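Local atomic coordinates of putative immunoglobulin-blocking virulence protein (Mycoplasma mycoides subsp. capri, PDB entry 7ADK), a protein that probably binds host immunoglobulins and blocks their action, so contributing to the virulence of this mycoplasma. Residues A[216-221]-A[284-289]; A[258-263]-A[268-273]; A[304-309]-A[329-334]. All blocks are in the same frame, centred on the assembly; numbering follows the deposited sequence.

In the fold
Contacts 1 and 2 belong to one helical part of the chain, and their centres lie about 15 Å apart. Helix 280-288, which carries half of contact 1, also packs against contact 2: W286 and L287 touch L273, I259 and K263. Both contacts are partly buried. Contact 3 lies later in the chain, with its centre about 32 Å from that of contact 1 and 33 Å from that of contact 2. It is a surface contact joining helix 301-308 to strand 326-332. The chemistry differs accordingly. A phenylalanine meets a methyl and an indole in contact 1, one tyrosine meets mixed aliphatic and amide groups in contact 2, and two flat rings stack in contact 3.

Contact 1. Residues A[216-221]-A[284-289]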
loop_
_atom_site.group_PDB
_atom_site.type_symbol
_atom_site.label_atom_id
_atom_site.label_comp_id
_atom_site.label_asym_id
_atom_site.label_seq_id
_atom_site.Cartn_x
_atom_site.Cartn_y
_atom_site.Cartn_z
ATOM N N GLU A 216 10.969 4.660 48.780
ATOM C CA GLU A 216 10.613 6.006 49.247
ATOM C C GLU A 216 9.196 6.091 49.835
ATOM O O GLU A 216 8.968 6.869 50.755
ATOM C CB GLU A 216 10.824 7.013 48.109
ATOM C CG GLU A 216 10.659 8.491 48.500
ATOM C CD GLU A 216 9.237 9.076 48.413
ATOM O OE1 GLU A 216 8.323 8.461 47.834
ATOM O OE2 GLU A 216 9.034 10.202 48.901
ATOM N N GLU A 217 8.261 5.253 49.388
ATOM C CA GLU A 217 6.905 5.200 49.938
ATOM C C GLU A 217 6.856 4.429 51.269
ATOM O O GLU A 217 6.219 4.887 52.214
ATOM C CB GLU A 217 5.940 4.632 48.885
ATOM C CG GLU A 217 4.454 4.734 49.242
ATOM C CD GLU A 217 3.837 6.126 49.063
ATOM O OE1 GLU A 217 4.552 7.145 49.135
ATOM O OE2 GLU A 217 2.609 6.215 48.849
ATOM N N PHE A 218 7.591 3.319 51.399
ATOM C CA PHE A 218 7.778 2.626 52.682
ATOM C C PHE A 218 8.475 3.510 53.726
ATOM O O PHE A 218 8.167 3.421 54.912
ATOM C CB PHE A 218 8.591 1.347 52.478
ATOM C CG PHE A 218 7.794 0.133 52.067
ATOM C CD1 PHE A 218 7.258 0.032 50.774
ATOM C CD2 PHE A 218 7.609 -0.920 52.973
ATOM C CE1 PHE A 218 6.576 -1.125 50.377
ATOM C CE2 PHE A 218 6.920 -2.074 52.582
ATOM C CZ PHE A 218 6.417 -2.183 51.279
ATOM N N ASN A 219 9.384 4.387 53.298
ATOM C CA ASN A 219 10.005 5.412 54.149
ATOM C C ASN A 219 9.056 6.570 54.548
ATOM O O ASN A 219 9.428 7.394 55.380
ATOM C CB ASN A 219 11.306 5.925 53.498
ATOM C CG ASN A 219 12.473 4.956 53.526
ATOM O OD1 ASN A 219 12.407 3.848 54.023
ATOM N ND2 ASN A 219 13.607 5.350 53.042
ATOM N N SER A 220 7.833 6.654 54.019
ATOM C CA SER A 220 6.818 7.603 54.490
ATOM C C SER A 220 6.148 7.137 55.796
ATOM O O SER A 220 6.171 5.955 56.150
ATOM C CB SER A 220 5.803 7.912 53.386
ATOM O OG SER A 220 4.856 6.881 53.234
ATOM N N GLY A 221 5.540 8.055 56.541
ATOM C CA GLY A 221 4.984 7.778 57.865
ATOM C C GLY A 221 3.678 6.971 57.907
ATOM O O GLY A 221 3.223 6.622 58.993
ATOM N N TYR A 284 3.366 -9.134 46.193
ATOM C CA TYR A 284 4.764 -9.441 45.881
ATOM C C TYR A 284 5.606 -8.165 45.645
ATOM O O TYR A 284 6.822 -8.195 45.801
ATOM C CB TYR A 284 4.808 -10.710 45.003
ATOM C CG TYR A 284 4.646 -10.739 43.495
ATOM C CD1 TYR A 284 3.406 -10.442 42.918
ATOM C CD2 TYR A 284 5.422 -11.696 42.816
ATOM C CE1 TYR A 284 3.036 -10.876 41.634
ATOM C CE2 TYR A 284 5.059 -12.192 41.555
ATOM C CZ TYR A 284 3.875 -11.757 40.937
ATOM O OH TYR A 284 3.524 -12.225 39.718
ATOM N N ILE A 285 4.957 -6.988 45.550
ATOM C CA ILE A 285 5.531 -5.657 45.854
ATOM C C ILE A 285 6.122 -5.586 47.276
ATOM O O ILE A 285 7.197 -5.026 47.496
ATOM C CB ILE A 285 4.460 -4.544 45.652
ATOM C CG1 ILE A 285 4.240 -4.292 44.145
ATOM C CG2 ILE A 285 4.817 -3.212 46.333
ATOM C CD1 ILE A 285 3.086 -3.353 43.788
ATOM N N TRP A 286 5.442 -6.152 48.271
ATOM C CA TRP A 286 5.906 -6.175 49.654
ATOM C C TRP A 286 7.082 -7.141 49.852
ATOM O O TRP A 286 7.799 -7.019 50.843
ATOM C CB TRP A 286 4.714 -6.437 50.593
ATOM C CG TRP A 286 4.956 -6.317 52.064
ATOM C CD1 TRP A 286 4.922 -5.183 52.792
ATOM C CD2 TRP A 286 5.253 -7.376 53.015
ATOM N NE1 TRP A 286 5.293 -5.454 54.090
ATOM C CE2 TRP A 286 5.554 -6.786 54.272
ATOM C CE3 TRP A 286 5.268 -8.782 52.955
ATOM C CZ2 TRP A 286 5.967 -7.541 55.374
ATOM C CZ3 TRP A 286 5.597 -9.553 54.082
ATOM C CH2 TRP A 286 5.991 -8.938 55.276
ATOM N N LEU A 287 7.363 -8.076 48.940
ATOM C CA LEU A 287 8.609 -8.856 48.975
ATOM C C LEU A 287 9.793 -8.000 48.517
ATOM O O LEU A 287 10.692 -7.763 49.306
ATOM C CB LEU A 287 8.512 -10.177 48.185
ATOM C CG LEU A 287 7.849 -11.394 48.839
ATOM C CD1 LEU A 287 8.419 -11.687 50.210
ATOM C CD2 LEU A 287 6.353 -11.282 48.967
ATOM N N ILE A 288 9.780 -7.470 47.300
ATOM C CA ILE A 288 10.869 -6.642 46.760
ATOM C C ILE A 288 11.185 -5.435 47.652
ATOM O O ILE A 288 12.354 -5.174 47.916
ATOM C CB ILE A 288 10.589 -6.219 45.297
ATOM C CG1 ILE A 288 9.313 -5.374 45.125
ATOM C CG2 ILE A 288 10.515 -7.460 44.419
ATOM C CD1 ILE A 288 8.923 -5.032 43.692
ATOM N N ALA A 289 10.182 -4.751 48.210
ATOM C CA ALA A 289 10.390 -3.632 49.129
ATOM C C ALA A 289 10.912 -4.027 50.534
ATOM O O ALA A 289 11.110 -3.150 51.371
ATOM C CB ALA A 289 9.101 -2.829 49.202
#
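F218 of helix 209-218 reaches across to W286 in the last turn of helix 280-288 and A289 just after it, and these three side chains make nearly all of the contact. The first interaction is a CH-pi contact. The methyl CB of A289 lies over one face of the F218 ring, 3.7 Å from the ring centroid and displaced toward the CE1 and CZ side of the ring. Alanine suits the position because a single methyl can sit on the ring face while the chain passes close behind.

The second is aromatic. CD1 of W286 meets the edge of the phenyl ring near its plane, 3.7 Å from F218 CZ. The phenyl ring and the five-membered ring of the indole are inclined at 32°, with centroids 5.8 Å apart, an oblique meeting and not a true stack. The W286 side chain leaves with CG anti to the backbone N (chi1 -172°), which carries the five-membered ring toward F218. I227, at the start of helix 227-235, touches both aromatic residues, while K263 makes a cation-pi contact with the indole.

No hydrogen bond crosses between the segments; W286 O is bonded by N290 ND2, and within 216-221 E217 O accepts from both S220 N and S220 OG, the latter at 2.6 Å, fastening the turn in which F218 lies. Cohesion between the segments therefore rests on apolar and aromatic contact, which depends on surface fit more than on exact direction.

Contact 2. Residues A[258-263]-A[268-273]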
loop_
_atom_site.group_PDB
_atom_site.type_symbol
_atom_site.label_atom_id
_atom_site.label_comp_id
_atom_site.label_asym_id
_atom_site.label_seq_id
_atom_site.Cartn_x
_atom_site.Cartn_y
_atom_site.Cartn_z
ATOM N N VAL A 258 11.425 -21.087 49.434
ATOM C CA VAL A 258 12.724 -20.405 49.591
ATOM C C VAL A 258 12.608 -18.949 50.058
ATOM O O VAL A 258 13.446 -18.515 50.846
ATOM C CB VAL A 258 13.555 -20.496 48.297
ATOM C CG1 VAL A 258 14.932 -19.844 48.453
ATOM C CG2 VAL A 258 13.815 -21.948 47.887
ATOM N N ILE A 259 11.588 -18.192 49.622
ATOM C CA ILE A 259 11.564 -16.710 49.736
ATOM C C ILE A 259 11.816 -16.165 51.147
ATOM O O ILE A 259 12.430 -15.111 51.300
ATOM C CB ILE A 259 10.257 -16.136 49.152
ATOM C CG1 ILE A 259 10.214 -14.599 49.090
ATOM C CG2 ILE A 259 9.021 -16.586 49.942
ATOM C CD1 ILE A 259 11.246 -13.957 48.207
ATOM N N ASN A 260 11.402 -16.886 52.188
ATOM C CA ASN A 260 11.497 -16.396 53.557
ATOM C C ASN A 260 12.946 -16.213 54.038
ATOM O O ASN A 260 13.202 -15.354 54.870
ATOM C CB ASN A 260 10.703 -17.328 54.476
ATOM C CG ASN A 260 10.439 -16.681 55.820
ATOM O OD1 ASN A 260 10.021 -15.543 55.910
ATOM N ND2 ASN A 260 10.665 -17.372 56.896
ATOM N N PHE A 261 13.921 -16.939 53.491
ATOM C CA PHE A 261 15.330 -16.778 53.874
ATOM C C PHE A 261 16.008 -15.506 53.333
ATOM O O PHE A 261 17.135 -15.207 53.720
ATOM C CB PHE A 261 16.094 -18.054 53.515
ATOM C CG PHE A 261 15.701 -19.238 54.370
ATOM C CD1 PHE A 261 16.050 -19.248 55.730
ATOM C CD2 PHE A 261 14.965 -20.307 53.834
ATOM C CE1 PHE A 261 15.676 -20.327 56.545
ATOM C CE2 PHE A 261 14.600 -21.391 54.645
ATOM C CZ PHE A 261 14.956 -21.401 56.001
ATOM N N LEU A 262 15.335 -14.742 52.462
ATOM C CA LEU A 262 15.864 -13.555 51.767
ATOM C C LEU A 262 14.890 -12.365 51.909
ATOM O O LEU A 262 14.442 -11.788 50.924
ATOM C CB LEU A 262 16.227 -13.905 50.298
ATOM C CG LEU A 262 17.222 -15.073 50.097
ATOM C CD1 LEU A 262 16.519 -16.401 49.799
ATOM C CD2 LEU A 262 18.149 -14.813 48.915
ATOM N N LYS A 263 14.474 -12.058 53.143
ATOM C CA LYS A 263 13.313 -11.202 53.466
ATOM C C LYS A 263 13.524 -10.289 54.696
ATOM O O LYS A 263 12.567 -9.793 55.281
ATOM C CB LYS A 263 12.088 -12.139 53.514
ATOM C CG LYS A 263 10.709 -11.573 53.846
ATOM C CD LYS A 263 10.280 -10.313 53.092
ATOM C CE LYS A 263 8.811 -10.096 53.462
ATOM N NZ LYS A 263 8.257 -8.815 53.030
ATOM N N LYS A 268 9.528 -12.011 60.456
ATOM C CA LYS A 268 8.543 -12.149 61.538
ATOM C C LYS A 268 7.133 -11.767 61.082
ATOM O O LYS A 268 6.163 -12.387 61.498
ATOM C CB LYS A 268 8.989 -11.354 62.775
ATOM C CG LYS A 268 10.162 -12.033 63.497
ATOM C CD LYS A 268 10.428 -11.477 64.899
ATOM C CE LYS A 268 10.999 -10.059 64.930
ATOM N NZ LYS A 268 12.452 -10.033 64.661
ATOM N N GLU A 269 6.985 -10.741 60.244
ATOM C CA GLU A 269 5.671 -10.284 59.757
ATOM C C GLU A 269 5.093 -11.169 58.640
ATOM O O GLU A 269 3.883 -11.375 58.584
ATOM C CB GLU A 269 5.764 -8.828 59.274
ATOM C CG GLU A 269 5.946 -7.815 60.413
ATOM C CD GLU A 269 5.685 -6.375 59.957
ATOM O OE1 GLU A 269 6.248 -5.939 58.933
ATOM O OE2 GLU A 269 4.929 -5.646 60.627
ATOM N N TYR A 270 5.936 -11.707 57.755
ATOM C CA TYR A 270 5.539 -12.422 56.541
ATOM C C TYR A 270 4.552 -13.585 56.744
ATOM O O TYR A 270 3.522 -13.575 56.070
ATOM C CB TYR A 270 6.796 -12.853 55.772
ATOM C CG TYR A 270 6.551 -13.857 54.658
ATOM C CD1 TYR A 270 6.189 -13.448 53.362
ATOM C CD2 TYR A 270 6.673 -15.230 54.930
ATOM C CE1 TYR A 270 5.938 -14.398 52.358
ATOM C CE2 TYR A 270 6.417 -16.184 53.937
ATOM C CZ TYR A 270 6.048 -15.772 52.644
ATOM O OH TYR A 270 5.815 -16.691 51.682
ATOM N N PRO A 271 4.784 -14.555 57.650
ATOM C CA PRO A 271 3.952 -15.754 57.745
ATOM C C PRO A 271 2.513 -15.477 58.203
ATOM O O PRO A 271 1.602 -16.234 57.850
ATOM C CB PRO A 271 4.694 -16.696 58.691
ATOM C CG PRO A 271 5.585 -15.790 59.518
ATOM C CD PRO A 271 5.915 -14.666 58.555
ATOM N N LYS A 272 2.287 -14.379 58.935
ATOM C CA LYS A 272 0.943 -13.901 59.287
ATOM C C LYS A 272 0.373 -13.042 58.166
ATOM O O LYS A 272 -0.702 -13.334 57.644
ATOM C CB LYS A 272 0.972 -13.156 60.634
ATOM C CG LYS A 272 1.433 -14.014 61.824
ATOM C CD LYS A 272 0.587 -15.267 62.061
ATOM C CE LYS A 272 0.951 -15.996 63.353
ATOM N NZ LYS A 272 2.298 -16.590 63.319
ATOM N N LEU A 273 1.120 -12.008 57.761
ATOM C CA LEU A 273 0.671 -10.975 56.824
ATOM C C LEU A 273 0.371 -11.525 55.422
ATOM O O LEU A 273 -0.484 -10.969 54.744
ATOM C CB LEU A 273 1.724 -9.850 56.792
ATOM C CG LEU A 273 1.264 -8.544 56.118
ATOM C CD1 LEU A 273 0.404 -7.683 57.033
ATOM C CD2 LEU A 273 2.476 -7.715 55.739
#
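Y270 of the short helix 270-273 reaches back to the 3-10 turn 259-261 and to K263 soon after it; turn and helix follow each other closely in the chain, and the tyrosine side chain takes part in every contact between the two segments. The better buried part involves I259 and K263. The branch methyl CG2 of I259 packs beside the phenol end of the tyrosine, 3.6 Å from Y270 OH and 4.1 Å from Y270 CZ. At the other end of the side chain, K263 crosses at about a right angle and lays its methylene CE near Y270 CB. These residue types suit the place: isoleucine offers a branched apolar surface, and lysine lends its aliphatic chain while carrying its charge onward. The ammonium group goes on to a cation-pi contact with W286 of helix 280-288, against which I259 also packs through L287. E269 OE1 stays 6.9 Å from K263 NZ, so any attraction between these charges is probably modest.

On the less buried side, N260 approaches the ring with its amide. The amide and ring planes are 25° apart, and no hydrogen bond joins them; an asparagine can pack in this way and still be hydrated where it is partly exposed. With CG anti to the backbone N (chi1 -164°) the amide swings toward the tyrosine, and OD1 of N260 ends 3.5 Å from Y270 CD2.

Contact 3. Residues A[304-309]-A[329-334]; sequences EKYLEK and NGWGPP
Y306 on helix 301-308 and W331 on strand 326-332 mark the closest approach of the two backbones, with their CA atoms 7.3 Å apart. Helical bonds from E308 N to E304 O and from K309 N to K305 O hold one segment. The other is extended through W331 and G332 before running into two prolines. Both touching residues point their CB atoms toward the opposite segment, and the gap is taken up entirely by their side chains.

The two aromatic groups form a face-to-face stack. The Y306 ring lies over the six-membered ring of the indole with centroids 3.7 Å apart and planes only 8° from parallel. The overlap continues along the tyrosine: its CB makes a CH-pi contact over the five-membered ring, 3.7 Å from that centroid, while the far end of the phenol brings Y306 OH to 3.8 Å from W331 CZ3. Thus the long indole matches a methylene and a phenol ring together, a use for which tryptophan's two fused rings are well suited. In both residues CG stands anti to the carbonyl carbon (chi1 -77° in Y306 and -47° in W331), which sets each side chain on the N side of its residue, where the rings meet face to face. A hydrogen bond from W331 NE1 to S303 OG ties the indole to the same helix and helps to fix its rotation.

W331 also touches L311 and I313, and the backbones of G330 and G332 bond to S314 and T312 in and beside the neighbouring strand 312-313. From helix 301-308, L307 packs on helix 182-194, where K185 forms a salt bridge with E304; the stack therefore bridges a small antiparallel sheet and a pair of packed helices.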
loop_
_atom_site.group_PDB
_atom_site.type_symbol
_atom_site.label_atom_id
_atom_site.label_comp_id
_atom_site.label_asym_id
_atom_site.label_seq_id
_atom_site.Cartn_x
_atom_site.Cartn_y
_atom_site.Cartn_z
ATOM N N GLU A 304 28.792 -17.538 35.946
ATOM C CA GLU A 304 30.190 -17.774 36.317
ATOM C C GLU A 304 31.080 -18.186 35.124
ATOM O O GLU A 304 32.240 -17.788 35.054
ATOM C CB GLU A 304 30.229 -18.807 37.445
ATOM C CG GLU A 304 31.604 -18.997 38.063
ATOM C CD GLU A 304 31.549 -19.869 39.316
ATOM O OE1 GLU A 304 32.006 -19.417 40.392
ATOM O OE2 GLU A 304 31.058 -21.014 39.237
ATOM N N LYS A 305 30.556 -18.924 34.140
ATOM C CA LYS A 305 31.326 -19.298 32.939
ATOM C C LYS A 305 31.546 -18.134 31.972
ATOM O O LYS A 305 32.633 -17.988 31.430
ATOM C CB LYS A 305 30.761 -20.574 32.279
ATOM C CG LYS A 305 29.784 -20.399 31.108
ATOM C CD LYS A 305 29.104 -21.716 30.749
ATOM C CE LYS A 305 28.081 -21.604 29.627
ATOM N NZ LYS A 305 28.681 -21.439 28.311
ATOM N N TYR A 306 30.602 -17.210 31.834
ATOM C CA TYR A 306 30.839 -15.961 31.098
ATOM C C TYR A 306 31.904 -15.074 31.765
ATOM O O TYR A 306 32.720 -14.458 31.083
ATOM C CB TYR A 306 29.530 -15.212 30.899
ATOM C CG TYR A 306 28.643 -15.782 29.816
ATOM C CD1 TYR A 306 27.843 -16.901 30.067
ATOM C CD2 TYR A 306 28.594 -15.172 28.554
ATOM C CE1 TYR A 306 26.984 -17.396 29.077
ATOM C CE2 TYR A 306 27.734 -15.662 27.563
ATOM C CZ TYR A 306 26.917 -16.768 27.827
ATOM O OH TYR A 306 26.076 -17.215 26.874
ATOM N N LEU A 307 31.977 -15.075 33.094
ATOM C CA LEU A 307 33.047 -14.425 33.840
ATOM C C LEU A 307 34.425 -15.075 33.599
ATOM O O LEU A 307 35.402 -14.341 33.476
ATOM C CB LEU A 307 32.638 -14.381 35.321
ATOM C CG LEU A 307 33.614 -13.673 36.266
ATOM C CD1 LEU A 307 33.813 -12.214 35.879
ATOM C CD2 LEU A 307 33.063 -13.707 37.689
ATOM N N GLU A 308 34.520 -16.405 33.445
ATOM C CA GLU A 308 35.745 -17.089 32.980
ATOM C C GLU A 308 36.155 -16.717 31.539
ATOM O O GLU A 308 37.345 -16.650 31.245
ATOM C CB GLU A 308 35.600 -18.613 33.096
ATOM C CG GLU A 308 35.586 -19.122 34.536
ATOM C CD GLU A 308 35.291 -20.619 34.669
ATOM O OE1 GLU A 308 34.734 -21.248 33.749
ATOM O OE2 GLU A 308 35.629 -21.205 35.714
ATOM N N LYS A 309 35.205 -16.407 30.646
ATOM C CA LYS A 309 35.459 -15.787 29.327
ATOM C C LYS A 309 35.774 -14.284 29.410
ATOM O O LYS A 309 36.113 -13.677 28.401
ATOM C CB LYS A 309 34.278 -16.052 28.381
ATOM C CG LYS A 309 34.186 -17.508 27.918
ATOM C CD LYS A 309 32.904 -17.838 27.158
ATOM C CE LYS A 309 32.731 -17.040 25.887
ATOM N NZ LYS A 309 31.554 -17.435 25.122
ATOM N N ASN A 329 20.723 -12.177 31.784
ATOM C CA ASN A 329 20.471 -12.342 30.353
ATOM C C ASN A 329 21.355 -11.395 29.510
ATOM O O ASN A 329 20.946 -10.936 28.450
ATOM C CB ASN A 329 18.954 -12.257 30.091
ATOM C CG ASN A 329 18.288 -10.953 30.504
ATOM O OD1 ASN A 329 18.847 -9.871 30.452
ATOM N ND2 ASN A 329 17.042 -11.009 30.918
ATOM N N GLY A 330 22.551 -11.050 29.999
ATOM C CA GLY A 330 23.440 -10.073 29.367
ATOM C C GLY A 330 24.753 -9.851 30.112
ATOM O O GLY A 330 24.769 -9.694 31.335
ATOM N N TRP A 331 25.866 -9.871 29.370
ATOM C CA TRP A 331 27.249 -9.778 29.864
ATOM C C TRP A 331 28.092 -8.877 28.955
ATOM O O TRP A 331 27.980 -8.940 27.735
ATOM C CB TRP A 331 27.915 -11.161 29.991
ATOM C CG TRP A 331 27.138 -12.240 30.669
ATOM C CD1 TRP A 331 27.240 -12.582 31.968
ATOM C CD2 TRP A 331 26.107 -13.110 30.110
ATOM N NE1 TRP A 331 26.340 -13.582 32.253
ATOM C CE2 TRP A 331 25.614 -13.942 31.148
ATOM C CE3 TRP A 331 25.514 -13.261 28.836
ATOM C CZ2 TRP A 331 24.591 -14.868 30.946
ATOM C CZ3 TRP A 331 24.480 -14.188 28.627
ATOM C CH2 TRP A 331 24.020 -14.994 29.675
ATOM N N GLY A 332 28.943 -8.041 29.541
ATOM C CA GLY A 332 29.749 -7.062 28.819
ATOM C C GLY A 332 31.244 -7.182 29.095
ATOM O O GLY A 332 31.635 -7.521 30.212
ATOM N N PRO A 333 32.112 -6.904 28.118
ATOM C CA PRO A 333 33.547 -6.801 28.338
ATOM C C PRO A 333 33.915 -5.458 29.002
ATOM O O PRO A 333 33.121 -4.508 28.988
ATOM C CB PRO A 333 34.142 -6.923 26.941
ATOM C CG PRO A 333 33.098 -6.262 26.056
ATOM C CD PRO A 333 31.789 -6.621 26.733
ATOM N N PRO A 334 35.127 -5.317 29.558
ATOM C CA PRO A 334 35.697 -4.002 29.830
ATOM C C PRO A 334 35.852 -3.215 28.521
ATOM O O PRO A 334 36.072 -3.808 27.468
ATOM C CB PRO A 334 37.048 -4.254 30.503
ATOM C CG PRO A 334 37.068 -5.751 30.799
ATOM C CD PRO A 334 36.107 -6.354 29.798
#